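Local coordinates for protein, related to general stress protein 26(GS26) of B.subtilis (PDB 2HQ7), which belongs to the pyridoxinephosphate oxidase family, is related to general stress protein 26 of Bacillus subtilis, and is probably a flavin-binding oxidoreductase that works as a dimer, at the interface of chains A and B. Residues are numbered along the deposited sequence; one frame, centred on the assembly and turned at random. Chains: chain A/B, Protein, related to general stress protein 26(GS26) of B.subtilis.

Contact 1: the interface of chains A and B. Residues chain A 22, 33-36; chain B 69, 71, 82, 130.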
HETATM    1  N   MSE A  22      -2.151  -3.559  -4.167  1.00 32.03           N
HETATM    2  CA  MSE A  22      -1.107  -2.656  -3.751  1.00 30.40           C
HETATM    3  C   MSE A  22       0.031  -3.553  -3.386  1.00 28.77           C
HETATM    4  O   MSE A  22      -0.172  -4.529  -2.666  1.00 30.25           O
HETATM    5  CB  MSE A  22      -1.505  -1.845  -2.511  1.00 32.47           C
HETATM    6  CG  MSE A  22      -2.665  -0.862  -2.671  1.00 45.10           C
HETATM    7 SE   MSE A  22      -2.664   0.051  -4.389  0.75 59.25          SE
HETATM    8  CE  MSE A  22      -4.141  -0.861  -5.300  1.00 55.01           C
ATOM      9  N   ASN A  33       8.245   0.873  -0.153  1.00 25.34           N
ATOM     10  CA  ASN A  33       7.759   1.499  -1.334  1.00 26.75           C
ATOM     11  C   ASN A  33       6.477   0.742  -1.644  1.00 25.60           C
ATOM     12  O   ASN A  33       6.363  -0.449  -1.327  1.00 25.36           O
ATOM     13  CB  ASN A  33       8.766   1.349  -2.479  1.00 25.66           C
ATOM     14  CG  ASN A  33       9.876   2.376  -2.480  1.00 29.37           C
ATOM     15  OD1 ASN A  33      10.641   2.394  -3.430  1.00 33.47           O
ATOM     16  ND2 ASN A  33      10.034   3.170  -1.420  1.00 29.90           N
ATOM     17  N   ILE A  34       5.496   1.438  -2.196  1.00 27.24           N
ATOM     18  CA  ILE A  34       4.245   0.804  -2.644  1.00 25.33           C
ATOM     19  C   ILE A  34       3.919   1.185  -4.096  1.00 27.47           C
ATOM     20  O   ILE A  34       4.106   2.328  -4.477  1.00 26.06           O
ATOM     21  CB  ILE A  34       3.066   1.298  -1.813  1.00 27.61           C
ATOM     22  CG1 ILE A  34       3.232   0.982  -0.319  1.00 24.63           C
ATOM     23  CG2 ILE A  34       1.782   0.734  -2.346  1.00 22.72           C
ATOM     24  CD1 ILE A  34       2.126   1.588   0.565  1.00 25.78           C
ATOM     25  N   LYS A  35       3.400   0.223  -4.871  1.00 26.13           N
ATOM     26  CA  LYS A  35       3.077   0.377  -6.278  1.00 30.17           C
ATOM     27  C   LYS A  35       1.852  -0.484  -6.565  1.00 28.58           C
ATOM     28  O   LYS A  35       1.763  -1.603  -6.072  1.00 30.74           O
ATOM     29  CB  LYS A  35       4.233  -0.124  -7.164  1.00 31.03           C
ATOM     30  CG  LYS A  35       4.054   0.176  -8.645  1.00 39.71           C
ATOM     31  CD  LYS A  35       5.117  -0.511  -9.532  1.00 38.24           C
ATOM     32  CE  LYS A  35       5.285   0.259 -10.843  1.00 44.52           C
ATOM     33  NZ  LYS A  35       5.960  -0.516 -11.946  1.00 53.01           N
ATOM     34  N   ALA A  36       0.931   0.019  -7.373  1.00 30.37           N
ATOM     35  CA  ALA A  36      -0.229  -0.755  -7.821  1.00 26.28           C
ATOM     36  C   ALA A  36       0.208  -1.704  -8.920  1.00 26.13           C
ATOM     37  O   ALA A  36       0.999  -1.327  -9.778  1.00 28.85           O
ATOM     38  CB  ALA A  36      -1.325   0.193  -8.337  1.00 29.22           C
TER
ATOM     39  N   CYS B  69       6.207   4.889   3.903  1.00 24.94           N
ATOM     40  CA  CYS B  69       5.699   5.545   2.730  1.00 24.15           C
ATOM     41  C   CYS B  69       4.193   5.591   2.778  1.00 20.70           C
ATOM     42  O   CYS B  69       3.538   4.794   3.458  1.00 23.93           O
ATOM     43  CB  CYS B  69       6.202   4.877   1.475  1.00 28.62           C
ATOM     44  SG  CYS B  69       5.298   3.446   1.022  1.00 37.33           S
ATOM     45  N   TYR B  71       0.657   5.865   0.253  1.00 24.40           N
ATOM     46  CA  TYR B  71       0.182   5.669  -1.129  1.00 23.17           C
ATOM     47  C   TYR B  71      -1.281   6.073  -1.276  1.00 26.53           C
ATOM     48  O   TYR B  71      -2.105   5.733  -0.431  1.00 27.62           O
ATOM     49  CB  TYR B  71       0.371   4.207  -1.551  1.00 26.78           C
ATOM     50  CG  TYR B  71       0.181   3.959  -3.023  1.00 23.10           C
ATOM     51  CD1 TYR B  71       1.222   4.174  -3.916  1.00 31.25           C
ATOM     52  CD2 TYR B  71      -1.025   3.536  -3.520  1.00 38.72           C
ATOM     53  CE1 TYR B  71       1.056   3.965  -5.276  1.00 30.70           C
ATOM     54  CE2 TYR B  71      -1.194   3.329  -4.890  1.00 43.02           C
ATOM     55  CZ  TYR B  71      -0.142   3.548  -5.746  1.00 33.95           C
ATOM     56  OH  TYR B  71      -0.321   3.346  -7.091  1.00 40.89           O
HETATM   57  N   MSE B  82       2.832   8.053  -4.627  1.00 30.24           N
HETATM   58  CA  MSE B  82       3.530   7.545  -3.458  1.00 30.34           C
HETATM   59  C   MSE B  82       4.441   8.609  -2.908  1.00 27.74           C
HETATM   60  O   MSE B  82       5.197   9.225  -3.656  1.00 26.05           O
HETATM   61  CB  MSE B  82       4.391   6.333  -3.801  1.00 29.55           C
HETATM   62  CG  MSE B  82       5.354   5.968  -2.680  1.00 38.84           C
HETATM   63 SE   MSE B  82       6.652   4.639  -3.097  0.75 50.68          SE
HETATM   64  CE  MSE B  82       7.998   5.561  -4.199  1.00 33.05           C
ATOM     65  N   TYR B 130       2.420   8.018 -10.438  1.00 36.45           N
ATOM     66  CA  TYR B 130       2.291   6.966 -11.445  1.00 38.01           C
ATOM     67  C   TYR B 130       1.048   7.248 -12.261  1.00 38.30           C
ATOM     68  O   TYR B 130       0.020   7.596 -11.700  1.00 38.07           O
ATOM     69  CB  TYR B 130       2.142   5.568 -10.841  1.00 40.18           C
ATOM     70  CG  TYR B 130       3.217   5.095  -9.874  1.00 47.81           C
ATOM     71  CD1 TYR B 130       3.133   5.391  -8.496  1.00 52.24           C
ATOM     72  CD2 TYR B 130       4.272   4.282 -10.304  1.00 54.04           C
ATOM     73  CE1 TYR B 130       4.101   4.930  -7.581  1.00 49.74           C
ATOM     74  CE2 TYR B 130       5.260   3.805  -9.387  1.00 52.08           C
ATOM     75  CZ  TYR B 130       5.158   4.135  -8.028  1.00 54.30           C
ATOM     76  OH  TYR B 130       6.110   3.681  -7.112  1.00 58.24           O
TER
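Two split-barrel subunits of the pyridoxinephosphate oxidase family meet here along strand 32-43 of chain A: A:Ile34 and its neighbours on that strand lie against B:Tyr71, B:Cys69, B:Met82 and B:Tyr130 of three chain B strands. B:Tyr71 is laid flat over the strand. With CG anti to the backbone N (chi1 -168°), its ring turns one face to chain A, and the groups of chain A that touch it come from that side. The branch methyl CG2 of A:Ile34 sits under the face near the root of the ring, 3.7 Å from CG of B:Tyr71. The carbonyl O of A:Ile34 lies below and outside the CD1 rim, 3.5 Å from CD1 of B:Tyr71. Past the opposite rim, the selenium SE of A:Met22 meets CE2 of B:Tyr71 at 3.6 Å, the two side chains crossing at about a right angle. At the tip, the phenol OH of B:Tyr71 rests 3.5 Å from CB of A:Ala36.

The other branch of A:Ile34 serves a second partner. Its CG1 meets the thiol SG of B:Cys69 at 3.5 Å, while CD1 reaches both that sulfur and CB of B:Tyr71. B:Met82, bent at its last torsion, presents its selenium SE to the backbone, 3.5 Å from N of A:Ile34, and its terminal methyl to the amide of A:Asn33. B:Tyr130 abuts the edge of the B:Tyr71 ring with its CE1, which should steady that ring. The extended A:Lys35 crosses B:Tyr130 at about a right angle: CG lies below the ring plane near its CE2 rim, and CE lies out past that edge, 3.8 Å from CE2 of B:Tyr130.

No hydrogen bond crosses this patch, so shape and apolar contact carry it. It is part of a two-fold interface in which strands 67-74, 79-90 and 117-131 of chain B support strand 32-43 of chain A.

Contact 2: the interface of chains A and B. Residues chain A 20, 22, 36, 107; chain B 71, 75, 78.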
ATOM      1  N   ILE A  20      -6.753  -4.799  -9.157  1.00 39.52           N
ATOM      2  CA  ILE A  20      -5.549  -4.077  -8.784  1.00 38.41           C
ATOM      3  C   ILE A  20      -5.186  -4.410  -7.347  1.00 36.27           C
ATOM      4  O   ILE A  20      -6.040  -4.503  -6.464  1.00 37.10           O
ATOM      5  CB  ILE A  20      -5.747  -2.540  -8.940  1.00 41.19           C
ATOM      6  CG1 ILE A  20      -6.007  -2.176 -10.390  1.00 42.48           C
ATOM      7  CG2 ILE A  20      -4.517  -1.758  -8.490  1.00 34.37           C
ATOM      8  CD1 ILE A  20      -4.949  -2.710 -11.366  1.00 51.44           C
HETATM    9  N   MSE A  22      -2.151  -3.559  -4.167  1.00 32.03           N
HETATM   10  CA  MSE A  22      -1.107  -2.656  -3.751  1.00 30.40           C
HETATM   11  C   MSE A  22       0.031  -3.553  -3.386  1.00 28.77           C
HETATM   12  O   MSE A  22      -0.172  -4.529  -2.666  1.00 30.25           O
HETATM   13  CB  MSE A  22      -1.505  -1.845  -2.511  1.00 32.47           C
HETATM   14  CG  MSE A  22      -2.665  -0.862  -2.671  1.00 45.10           C
HETATM   15 SE   MSE A  22      -2.664   0.051  -4.389  0.75 59.25          SE
HETATM   16  CE  MSE A  22      -4.141  -0.861  -5.300  1.00 55.01           C
ATOM     17  N   ALA A  36       0.931   0.019  -7.373  1.00 30.37           N
ATOM     18  CA  ALA A  36      -0.229  -0.755  -7.821  1.00 26.28           C
ATOM     19  C   ALA A  36       0.208  -1.704  -8.920  1.00 26.13           C
ATOM     20  O   ALA A  36       0.999  -1.327  -9.778  1.00 28.85           O
ATOM     21  CB  ALA A  36      -1.325   0.193  -8.337  1.00 29.22           C
ATOM     22  N   TYR A 107      -2.965  -2.723 -21.472  1.00 41.10           N
ATOM     23  CA  TYR A 107      -1.698  -2.201 -20.964  1.00 38.28           C
ATOM     24  C   TYR A 107      -0.515  -2.516 -21.879  1.00 36.42           C
ATOM     25  O   TYR A 107       0.428  -1.743 -21.998  1.00 36.40           O
ATOM     26  CB  TYR A 107      -1.446  -2.776 -19.598  1.00 41.69           C
ATOM     27  CG  TYR A 107      -2.591  -2.529 -18.658  1.00 50.23           C
ATOM     28  CD1 TYR A 107      -2.730  -1.306 -18.021  1.00 53.30           C
ATOM     29  CD2 TYR A 107      -3.562  -3.514 -18.434  1.00 53.21           C
ATOM     30  CE1 TYR A 107      -3.783  -1.070 -17.163  1.00 58.60           C
ATOM     31  CE2 TYR A 107      -4.611  -3.291 -17.577  1.00 55.52           C
ATOM     32  CZ  TYR A 107      -4.715  -2.064 -16.940  1.00 56.81           C
ATOM     33  OH  TYR A 107      -5.772  -1.815 -16.085  1.00 64.84           O
TER
ATOM     34  N   TYR B  71       0.657   5.865   0.253  1.00 24.40           N
ATOM     35  CA  TYR B  71       0.182   5.669  -1.129  1.00 23.17           C
ATOM     36  C   TYR B  71      -1.281   6.073  -1.276  1.00 26.53           C
ATOM     37  O   TYR B  71      -2.105   5.733  -0.431  1.00 27.62           O
ATOM     38  CB  TYR B  71       0.371   4.207  -1.551  1.00 26.78           C
ATOM     39  CG  TYR B  71       0.181   3.959  -3.023  1.00 23.10           C
ATOM     40  CD1 TYR B  71       1.222   4.174  -3.916  1.00 31.25           C
ATOM     41  CD2 TYR B  71      -1.025   3.536  -3.520  1.00 38.72           C
ATOM     42  CE1 TYR B  71       1.056   3.965  -5.276  1.00 30.70           C
ATOM     43  CE2 TYR B  71      -1.194   3.329  -4.890  1.00 43.02           C
ATOM     44  CZ  TYR B  71      -0.142   3.548  -5.746  1.00 33.95           C
ATOM     45  OH  TYR B  71      -0.321   3.346  -7.091  1.00 40.89           O
ATOM     46  N   ASP B  75      -7.889   3.676  -8.771  1.00 57.90           N
ATOM     47  CA  ASP B  75      -7.908   2.535  -9.685  1.00 58.33           C
ATOM     48  C   ASP B  75      -8.654   2.823 -10.976  1.00 57.99           C
ATOM     49  O   ASP B  75      -8.355   2.198 -11.985  1.00 57.34           O
ATOM     50  CB  ASP B  75      -8.475   1.263  -9.003  1.00 59.01           C
ATOM     51  CG  ASP B  75      -9.686   1.539  -8.099  1.00 60.53           C
ATOM     52  OD1 ASP B  75     -10.145   2.699  -8.024  1.00 65.26           O
ATOM     53  OD2 ASP B  75     -10.173   0.584  -7.451  1.00 62.86           O
ATOM     54  N   PHE B  78      -6.200   4.245 -13.000  1.00 55.25           N
ATOM     55  CA  PHE B  78      -4.929   3.543 -12.759  1.00 53.28           C
ATOM     56  C   PHE B  78      -3.765   4.559 -12.552  1.00 48.87           C
ATOM     57  O   PHE B  78      -2.707   4.506 -13.193  1.00 48.42           O
ATOM     58  CB  PHE B  78      -4.638   2.471 -13.836  1.00 53.90           C
ATOM     59  CG  PHE B  78      -3.602   1.458 -13.402  1.00 55.73           C
ATOM     60  CD1 PHE B  78      -3.768   0.741 -12.220  1.00 60.97           C
ATOM     61  CD2 PHE B  78      -2.442   1.256 -14.136  1.00 60.64           C
ATOM     62  CE1 PHE B  78      -2.803  -0.173 -11.791  1.00 59.51           C
ATOM     63  CE2 PHE B  78      -1.467   0.335 -13.707  1.00 62.40           C
ATOM     64  CZ  PHE B  78      -1.656  -0.379 -12.538  1.00 56.38           C
TER
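The phenol OH of B:Tyr71 stands 3.6 Å from the backbone N of A:Ala36, too long for a hydrogen bond, and this part of the interface between two split-barrel subunits of the pyridoxinephosphate oxidase family carries no hydrogen bond among the residues at hand. The carbonyl O of A:Ala36 lies beside carbon, 3.9 Å from CZ of B:Phe78. B:Phe78 does most of the work. It stands in the short loop that joins strands 67-74 and 79-90, with a left-handed backbone (phi 43°), and its CG is anti to the backbone N (chi1 -162°), which sends the ring out of the turn into chain A.

Groups of chain A meet that ring on both sides of its plane. On one side, the tip methyl CD1 of A:Ile20 presses against the rim, 3.3 Å from CE1 of B:Phe78, a tight van der Waals contact; the two side chains meet at a slant. CG1 of A:Ile20 follows at 4.0 Å from the same CE1. Its chain folds back at chi2 (-53°), turning CD1 toward the ring. On the opposite side of the plane, CB of A:Ala36, the same methyl that meets the phenol OH of B:Tyr71, approaches this rim too, 3.8 Å from CE1 of B:Phe78, so the small methyl and the isoleucine tip straddle one ring edge.

Farther round, A:Tyr107 from the short helix 104-107 of chain A brings CE1 up to the CD2 rim of B:Phe78, from the same side of the plane as CD1 of A:Ile20. The two atoms are 4.0 Å apart, and the two rings are steeply tilted, so a rim of the tyrosine touches rather than its flat face. B:Asp75, at the start of the same loop, sits loosely beside A:Ile20: its CB is 4.5 Å from CG1, and the methylene rather than the carboxylate faces the isoleucine.

Contact 1 and contact 2 are neighbouring stretches of one interface, the centres of their C-alpha atoms about 8 Å apart, and A:Met22, A:Ala36 and B:Tyr71 belong to both. Strands 20-26 and 32-43 of chain A run through the pair, facing strand 67-74 of chain B. Contact 1 lies over the sheet, whereas contact 2 carries the seam on to the loop after that strand and to helix 104-107. Two-fold symmetry gives each a twin with the chains exchanged, so the continuous apolar strip is built twice, consistent with the dimer usual in this family.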